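Local coordinates for lovastatin nonaketide synthase mokA (Monascus pilosus, PDB 6AD3), which carries out the iterative nine-step assembly of the lovastatin polyketide dihydromonacolin L, the present chain being its condensation domain, at residues 330-342 with 499-511. The protein carries 1 engineered substitution. Sequence-based numbering, arbitrary orientation.
Sequences FYLAAYHVLLARL and FLESYISILSMFS
Tyr503 and Leu338 mesh as knobs into holes where helices 327-343 and 495-512 of the C-terminal half of the condensation domain cross, their local axes 9.8 Å apart and their N-to-C directions 121° apart. Tyr503 can be followed outward. Its CB lies 3.6 Å from Leu338 CD2; CG stands anti to the backbone N (chi1 -178°), which carries the ring edge-on along the backbone of 334-335, with CE1 3.5 Å from Tyr335 N. The tip, OH, donates to Tyr331 O at 2.7 Å, a bond bent at the carbonyl (C=O...OH 108°). Tyr335 N, the helical donor, reaches the same oxygen from the other face of the carbonyl plane, so this buried acceptor is gripped twice. Leu507 CD1, from the next turn of the same helix, sits over the rim of one face of the Tyr503 ring, while Leu507 CD2 packs 3.6 Å from Ala334 CB.

One turn before Tyr503, Phe499 fits among Tyr335, Leu338, Leu339 and Leu342. Leu338 CD2 makes a CH-pi contact over the face of the Phe499 ring, 3.7 Å from Phe499 CZ. At the exposed Arg341, Ile506 CD1 lies over one face of the guanidinium, offset toward its rim; Arg341 NH2 is hydrogen-bonded to Leu518 O. Phe510 touches Arg341 NH2 and stacks with Phe386 of helix 386-401; Phe330 CZ ends 3.6 Å from Ser511 CA.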
loop_
_atom_site.group_PDB
_atom_site.type_symbol
_atom_site.label_atom_id
_atom_site.label_comp_id
_atom_site.label_asym_id
_atom_site.label_seq_id
_atom_site.Cartn_x
_atom_site.Cartn_y
_atom_site.Cartn_z
ATOM N N PHE A 330 18.635 2.195 -0.010
ATOM C CA PHE A 330 19.373 1.597 -1.141
ATOM C C PHE A 330 18.395 1.131 -2.249
ATOM O O PHE A 330 18.545 1.480 -3.448
ATOM C CB PHE A 330 20.220 0.395 -0.635
ATOM C CG PHE A 330 21.296 -0.071 -1.619
ATOM C CD1 PHE A 330 20.947 -0.684 -2.834
ATOM C CD2 PHE A 330 22.619 -0.005 -1.285
ATOM C CE1 PHE A 330 21.922 -1.180 -3.681
ATOM C CE2 PHE A 330 23.582 -0.452 -2.143
ATOM C CZ PHE A 330 23.251 -1.028 -3.346
ATOM N N TYR A 331 17.336 0.430 -1.850
ATOM C CA TYR A 331 16.375 -0.045 -2.816
ATOM C C TYR A 331 15.708 1.175 -3.539
ATOM O O TYR A 331 15.458 1.139 -4.749
ATOM C CB TYR A 331 15.340 -0.943 -2.129
ATOM C CG TYR A 331 15.886 -2.262 -1.684
ATOM C CD1 TYR A 331 16.260 -3.215 -2.616
ATOM C CD2 TYR A 331 15.989 -2.603 -0.318
ATOM C CE1 TYR A 331 16.828 -4.409 -2.228
ATOM C CE2 TYR A 331 16.519 -3.826 0.077
ATOM C CZ TYR A 331 16.882 -4.755 -0.902
ATOM O OH TYR A 331 17.463 -5.980 -0.585
ATOM N N LEU A 332 15.420 2.233 -2.776
ATOM C CA LEU A 332 14.741 3.418 -3.319
ATOM C C LEU A 332 15.681 4.151 -4.282
ATOM O O LEU A 332 15.303 4.510 -5.385
ATOM C CB LEU A 332 14.335 4.342 -2.182
ATOM C CG LEU A 332 13.841 5.726 -2.655
ATOM C CD1 LEU A 332 12.603 5.614 -3.522
ATOM C CD2 LEU A 332 13.564 6.603 -1.461
ATOM N N ALA A 333 16.930 4.310 -3.869
ATOM C CA ALA A 333 17.900 4.960 -4.705
ATOM C C ALA A 333 18.108 4.225 -6.021
ATOM O O ALA A 333 18.204 4.849 -7.054
ATOM C CB ALA A 333 19.242 5.142 -3.951
ATOM N N ALA A 334 18.189 2.895 -5.970
ATOM C CA ALA A 334 18.381 2.103 -7.135
ATOM C C ALA A 334 17.137 2.158 -8.059
ATOM O O ALA A 334 17.250 2.203 -9.285
ATOM C CB ALA A 334 18.717 0.674 -6.727
ATOM N N TYR A 335 15.958 2.208 -7.457
ATOM C CA TYR A 335 14.711 2.342 -8.204
ATOM C C TYR A 335 14.691 3.667 -8.949
ATOM O O TYR A 335 14.372 3.712 -10.145
ATOM C CB TYR A 335 13.538 2.238 -7.235
ATOM C CG TYR A 335 12.172 2.435 -7.819
ATOM C CD1 TYR A 335 11.691 1.588 -8.777
ATOM C CD2 TYR A 335 11.259 3.220 -7.153
ATOM C CE1 TYR A 335 10.356 1.648 -9.173
ATOM C CE2 TYR A 335 9.928 3.282 -7.540
ATOM C CZ TYR A 335 9.497 2.515 -8.567
ATOM O OH TYR A 335 8.150 2.570 -8.943
ATOM N N HIS A 336 15.065 4.745 -8.254
ATOM C CA HIS A 336 15.155 6.045 -8.882
ATOM C C HIS A 336 16.117 6.021 -10.061
ATOM O O HIS A 336 15.798 6.541 -11.142
ATOM C CB HIS A 336 15.599 7.100 -7.874
ATOM C CG HIS A 336 16.008 8.381 -8.507
ATOM N ND1 HIS A 336 17.333 8.702 -8.738
ATOM C CD2 HIS A 336 15.275 9.324 -9.140
ATOM C CE1 HIS A 336 17.395 9.816 -9.443
ATOM N NE2 HIS A 336 16.161 10.214 -9.708
ATOM N N VAL A 337 17.310 5.430 -9.864
ATOM C CA VAL A 337 18.294 5.374 -10.957
ATOM C C VAL A 337 17.781 4.621 -12.182
ATOM O O VAL A 337 17.900 5.096 -13.296
ATOM C CB VAL A 337 19.604 4.732 -10.496
ATOM C CG1 VAL A 337 20.534 4.493 -11.674
ATOM C CG2 VAL A 337 20.261 5.613 -9.432
ATOM N N LEU A 338 17.064 3.518 -11.974
ATOM C CA LEU A 338 16.543 2.772 -13.073
ATOM C C LEU A 338 15.447 3.558 -13.801
ATOM O O LEU A 338 15.389 3.583 -15.033
ATOM C CB LEU A 338 16.015 1.427 -12.582
ATOM C CG LEU A 338 15.446 0.539 -13.673
ATOM C CD1 LEU A 338 16.442 0.336 -14.811
ATOM C CD2 LEU A 338 15.035 -0.795 -13.079
ATOM N N LEU A 339 14.580 4.225 -13.043
ATOM C CA LEU A 339 13.537 5.015 -13.647
ATOM C C LEU A 339 14.146 6.122 -14.498
ATOM O O LEU A 339 13.659 6.414 -15.598
ATOM C CB LEU A 339 12.620 5.603 -12.598
ATOM C CG LEU A 339 11.703 4.591 -11.895
ATOM C CD1 LEU A 339 11.057 5.227 -10.671
ATOM C CD2 LEU A 339 10.632 4.108 -12.826
ATOM N N ALA A 340 15.166 6.786 -13.965
ATOM C CA ALA A 340 15.823 7.847 -14.727
ATOM C C ALA A 340 16.438 7.266 -16.008
ATOM O O ALA A 340 16.352 7.888 -17.089
ATOM C CB ALA A 340 16.891 8.530 -13.884
ATOM N N ARG A 341 17.140 6.145 -15.891
ATOM C CA ARG A 341 17.712 5.511 -17.082
ATOM C C ARG A 341 16.686 5.209 -18.128
ATOM O O ARG A 341 16.909 5.460 -19.294
ATOM C CB ARG A 341 18.457 4.236 -16.761
ATOM C CG ARG A 341 19.722 4.424 -15.978
ATOM C CD ARG A 341 20.509 3.133 -15.906
ATOM N NE ARG A 341 21.730 3.349 -15.146
ATOM C CZ ARG A 341 22.625 2.405 -14.912
ATOM N NH1 ARG A 341 22.411 1.178 -15.375
ATOM N NH2 ARG A 341 23.749 2.698 -14.276
ATOM N N LEU A 342 15.589 4.576 -17.741
ATOM C CA LEU A 342 14.634 4.070 -18.708
ATOM C C LEU A 342 13.767 5.167 -19.331
ATOM O O LEU A 342 13.225 4.977 -20.402
ATOM C CB LEU A 342 13.727 3.011 -18.070
ATOM C CG LEU A 342 14.379 1.719 -17.617
ATOM C CD1 LEU A 342 13.331 0.834 -16.917
ATOM C CD2 LEU A 342 15.001 1.010 -18.813
ATOM N N PHE A 499 11.226 -4.971 -16.423
ATOM C CA PHE A 499 11.626 -3.992 -15.418
ATOM C C PHE A 499 12.228 -4.627 -14.189
ATOM O O PHE A 499 13.277 -4.218 -13.704
ATOM C CB PHE A 499 10.437 -3.116 -15.012
ATOM C CG PHE A 499 10.806 -1.995 -14.094
ATOM C CD1 PHE A 499 10.883 -2.192 -12.731
ATOM C CD2 PHE A 499 11.056 -0.734 -14.581
ATOM C CE1 PHE A 499 11.233 -1.152 -11.879
ATOM C CE2 PHE A 499 11.383 0.310 -13.725
ATOM C CZ PHE A 499 11.501 0.085 -12.367
ATOM N N LEU A 500 11.588 -5.671 -13.707
ATOM C CA LEU A 500 12.052 -6.361 -12.517
ATOM C C LEU A 500 13.430 -6.977 -12.735
ATOM O O LEU A 500 14.315 -6.874 -11.859
ATOM C CB LEU A 500 11.009 -7.413 -12.132
ATOM C CG LEU A 500 11.172 -8.351 -10.976
ATOM C CD1 LEU A 500 11.471 -7.582 -9.714
ATOM C CD2 LEU A 500 9.903 -9.167 -10.837
ATOM N N GLU A 501 13.664 -7.526 -13.926
ATOM C CA GLU A 501 14.962 -8.100 -14.243
ATOM C C GLU A 501 16.024 -7.014 -14.259
ATOM O O GLU A 501 17.139 -7.233 -13.807
ATOM C CB GLU A 501 14.924 -8.829 -15.588
ATOM C CG GLU A 501 14.191 -10.172 -15.508
ATOM C CD GLU A 501 14.030 -10.868 -16.853
ATOM O OE1 GLU A 501 13.600 -12.047 -16.828
ATOM O OE2 GLU A 501 14.115 -10.197 -17.935
ATOM N N SER A 502 15.719 -5.892 -14.907
ATOM C CA SER A 502 16.655 -4.746 -14.941
ATOM C C SER A 502 16.953 -4.175 -13.561
ATOM O O SER A 502 18.081 -3.787 -13.257
ATOM C CB SER A 502 16.144 -3.648 -15.871
ATOM O OG SER A 502 16.210 -4.092 -17.210
ATOM N N TYR A 503 15.941 -4.185 -12.696
ATOM C CA TYR A 503 16.091 -3.691 -11.347
ATOM C C TYR A 503 16.977 -4.620 -10.526
ATOM O O TYR A 503 17.904 -4.167 -9.836
ATOM C CB TYR A 503 14.702 -3.531 -10.715
ATOM C CG TYR A 503 14.737 -2.969 -9.311
ATOM C CD1 TYR A 503 15.280 -1.708 -9.051
ATOM C CD2 TYR A 503 14.206 -3.680 -8.257
ATOM C CE1 TYR A 503 15.324 -1.189 -7.766
ATOM C CE2 TYR A 503 14.279 -3.190 -6.953
ATOM C CZ TYR A 503 14.811 -1.928 -6.723
ATOM O OH TYR A 503 14.897 -1.449 -5.434
ATOM N N ILE A 504 16.754 -5.915 -10.643
ATOM C CA ILE A 504 17.588 -6.878 -9.935
ATOM C C ILE A 504 19.040 -6.775 -10.407
ATOM O O ILE A 504 20.006 -6.755 -9.586
ATOM C CB ILE A 504 17.048 -8.311 -10.100
ATOM C CG1 ILE A 504 15.749 -8.441 -9.293
ATOM C CG2 ILE A 504 18.073 -9.348 -9.637
ATOM C CD1 ILE A 504 14.968 -9.696 -9.598
ATOM N N SER A 505 19.213 -6.642 -11.713
ATOM C CA SER A 505 20.561 -6.402 -12.265
ATOM C C SER A 505 21.240 -5.167 -11.681
ATOM O O SER A 505 22.436 -5.193 -11.306
ATOM C CB SER A 505 20.515 -6.356 -13.811
ATOM O OG SER A 505 20.177 -7.644 -14.337
ATOM N N ILE A 506 20.505 -4.083 -11.578
ATOM C CA ILE A 506 21.071 -2.834 -11.105
ATOM C C ILE A 506 21.384 -2.901 -9.609
ATOM O O ILE A 506 22.408 -2.382 -9.170
ATOM C CB ILE A 506 20.168 -1.598 -11.499
ATOM C CG1 ILE A 506 21.036 -0.479 -12.070
ATOM C CG2 ILE A 506 19.337 -1.108 -10.348
ATOM C CD1 ILE A 506 20.288 0.818 -12.381
ATOM N N LEU A 507 20.559 -3.619 -8.836
ATOM C CA LEU A 507 20.837 -3.855 -7.421
ATOM C C LEU A 507 22.074 -4.701 -7.261
ATOM O O LEU A 507 22.926 -4.414 -6.438
ATOM C CB LEU A 507 19.689 -4.618 -6.752
ATOM C CG LEU A 507 18.384 -3.837 -6.549
ATOM C CD1 LEU A 507 17.291 -4.822 -6.126
ATOM C CD2 LEU A 507 18.536 -2.738 -5.516
ATOM N N SER A 508 22.213 -5.703 -8.112
ATOM C CA SER A 508 23.358 -6.572 -8.009
ATOM C C SER A 508 24.643 -5.781 -8.348
ATOM O O SER A 508 25.681 -5.915 -7.675
ATOM C CB SER A 508 23.193 -7.767 -8.950
ATOM O OG SER A 508 24.360 -8.588 -8.856
ATOM N N MET A 509 24.575 -4.941 -9.375
ATOM C CA MET A 509 25.771 -4.230 -9.819
ATOM C C MET A 509 26.203 -3.177 -8.791
ATOM O O MET A 509 27.380 -3.093 -8.420
ATOM C CB MET A 509 25.513 -3.608 -11.197
ATOM C CG MET A 509 26.590 -2.716 -11.719
ATOM S SD MET A 509 26.151 -1.970 -13.334
ATOM C CE MET A 509 24.884 -0.792 -12.834
ATOM N N PHE A 510 25.265 -2.380 -8.312
ATOM C CA PHE A 510 25.611 -1.311 -7.375
ATOM C C PHE A 510 26.007 -1.834 -6.000
ATOM O O PHE A 510 26.799 -1.181 -5.291
ATOM C CB PHE A 510 24.481 -0.267 -7.248
ATOM C CG PHE A 510 24.338 0.627 -8.452
ATOM C CD1 PHE A 510 25.441 1.204 -9.043
ATOM C CD2 PHE A 510 23.095 0.876 -9.001
ATOM C CE1 PHE A 510 25.314 2.048 -10.127
ATOM C CE2 PHE A 510 22.961 1.718 -10.107
ATOM C CZ PHE A 510 24.064 2.281 -10.683
ATOM N N SER A 511 25.422 -2.961 -5.584
ATOM C CA SER A 511 25.718 -3.502 -4.306
ATOM C C SER A 511 27.084 -4.204 -4.351
ATOM O O SER A 511 27.770 -4.246 -3.352
ATOM C CB SER A 511 24.612 -4.446 -3.821
ATOM O OG SER A 511 24.592 -5.674 -4.534
#